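Local coordinates for hyaluronidase-phage associated (Streptococcus pyogenes, PDB 2WB3) that cleaves hyaluronan as a lyase of a phage tail fibre that contains a triple-stranded beta-helix, at the interface of chains A and B. Numbering follows the deposited sequence. Chains: chain A/B, Hyaluronidase-phage associated.

The interface of chains A and B. Residues chain A 122, 125-127; chain B 118-122.
A:Leu126 pairs with B:Ser120, and A:Thr127 with B:Ile121, in a short parallel bridge between strand 126-127 of chain A and strand 120-122 of chain B. This backbone ladder is the tight part of the contact and probably helps hold together the chains of the triple-stranded fibre. The backbone of B:Ser120 is gripped at both ends: its N donates to A:Asn125 O at 2.9 Å, and its carbonyl O accepts A:Thr127 N. Two residues on, B:Val122 N reaches A:Thr127 O in a nearly straight bond, 174° at the hydrogen. A side chain extends this ladder on the B:Ser119 side, where the hydroxyl OG stands in for a backbone acceptor and takes A:Asn125 N at 2.9 Å, a more bent bond of 149°.

Side chains touch more lightly on both faces of the paired strands. On the apolar face, A:Leu126 CG anti to the backbone N, with chi2 of 69°, carries CD1 to B:Ser120 and B:Val122. This methyl lies 3.7 Å from B:Ser120 O, with B:Ser120 CB and B:Val122 CG2 as apolar neighbours. Further along, CG1 of A:Val122 abuts B:Ala118 O, the same carbonyl that accepts the B:Ser120 hydroxyl within chain B.

The opposite face is wetter. A:Thr127 CB meets B:Ile121 CG1 there, and a water bridges the strands. The water sits 2.6 Å from A:Thr127 OG1 and 2.7 Å from B:Ser120 O, giving that carbonyl oxygen a second polar partner.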
loop_
_atom_site.group_PDB
_atom_site.type_symbol
_atom_site.label_atom_id
_atom_site.label_comp_id
_atom_site.label_asym_id
_atom_site.label_seq_id
_atom_site.Cartn_x
_atom_site.Cartn_y
_atom_site.Cartn_z
ATOM N N VAL A 122 -40.999 -17.453 11.637
ATOM C CA VAL A 122 -40.718 -16.566 12.729
ATOM C C VAL A 122 -41.020 -17.326 14.019
ATOM O O VAL A 122 -42.146 -17.757 14.244
ATOM C CB VAL A 122 -41.608 -15.307 12.651
ATOM C CG1 VAL A 122 -41.302 -14.396 13.802
ATOM C CG2 VAL A 122 -41.415 -14.563 11.330
ATOM N N ASN A 125 -44.546 -14.051 17.193
ATOM C CA ASN A 125 -45.627 -13.556 16.366
ATOM C C ASN A 125 -45.098 -12.662 15.281
ATOM O O ASN A 125 -43.957 -12.196 15.337
ATOM C CB ASN A 125 -46.694 -12.844 17.190
ATOM C CG ASN A 125 -47.279 -13.733 18.233
ATOM O OD1 ASN A 125 -46.939 -13.605 19.415
ATOM N ND2 ASN A 125 -48.133 -14.680 17.809
ATOM N N LEU A 126 -45.937 -12.455 14.278
ATOM C CA LEU A 126 -45.718 -11.427 13.304
ATOM C C LEU A 126 -46.874 -10.431 13.468
ATOM O O LEU A 126 -48.049 -10.812 13.349
ATOM C CB LEU A 126 -45.744 -12.021 11.884
ATOM C CG LEU A 126 -45.395 -10.953 10.858
ATOM C CD1 LEU A 126 -43.909 -10.511 10.960
ATOM C CD2 LEU A 126 -45.672 -11.485 9.511
ATOM N N THR A 127 -46.570 -9.165 13.700
ATOM C CA THR A 127 -47.606 -8.156 13.693
ATOM C C THR A 127 -47.750 -7.644 12.260
ATOM O O THR A 127 -46.743 -7.348 11.591
ATOM C CB THR A 127 -47.259 -7.081 14.686
ATOM O OG1 THR A 127 -47.260 -7.692 15.973
ATOM C CG2 THR A 127 -48.277 -5.963 14.677
ATOM N N ALA B 118 -37.316 -14.099 16.823
ATOM C CA ALA B 118 -38.194 -13.300 17.696
ATOM C C ALA B 118 -39.348 -12.629 16.969
ATOM O O ALA B 118 -39.303 -12.417 15.757
ATOM C CB ALA B 118 -37.398 -12.245 18.465
ATOM N N SER B 119 -40.376 -12.263 17.743
ATOM C CA SER B 119 -41.541 -11.568 17.221
ATOM C C SER B 119 -41.158 -10.348 16.413
ATOM O O SER B 119 -40.340 -9.514 16.826
ATOM C CB SER B 119 -42.495 -11.152 18.347
ATOM O OG SER B 119 -43.071 -12.304 18.928
ATOM N N SER B 120 -41.800 -10.242 15.259
ATOM C CA SER B 120 -41.422 -9.267 14.267
ATOM C C SER B 120 -42.639 -8.514 13.806
ATOM O O SER B 120 -43.776 -8.802 14.244
ATOM C CB SER B 120 -40.742 -10.006 13.109
ATOM O OG SER B 120 -39.568 -10.619 13.640
ATOM N N ILE B 121 -42.423 -7.562 12.909
ATOM C CA ILE B 121 -43.434 -6.585 12.607
ATOM C C ILE B 121 -43.298 -6.149 11.164
ATOM O O ILE B 121 -42.196 -5.872 10.689
ATOM C CB ILE B 121 -43.272 -5.338 13.448
ATOM C CG1 ILE B 121 -43.389 -5.640 14.925
ATOM C CG2 ILE B 121 -44.364 -4.320 13.129
ATOM C CD1 ILE B 121 -42.943 -4.425 15.762
ATOM N N VAL B 122 -44.434 -6.071 10.474
ATOM C CA VAL B 122 -44.501 -5.447 9.183
ATOM C C VAL B 122 -45.548 -4.337 9.271
ATOM O O VAL B 122 -46.711 -4.595 9.559
ATOM C CB VAL B 122 -44.923 -6.470 8.105
ATOM C CG1 VAL B 122 -44.992 -5.797 6.767
ATOM C CG2 VAL B 122 -43.958 -7.654 8.047
HETATM O O HOH W 1 -45.203 -9.123 16.571
#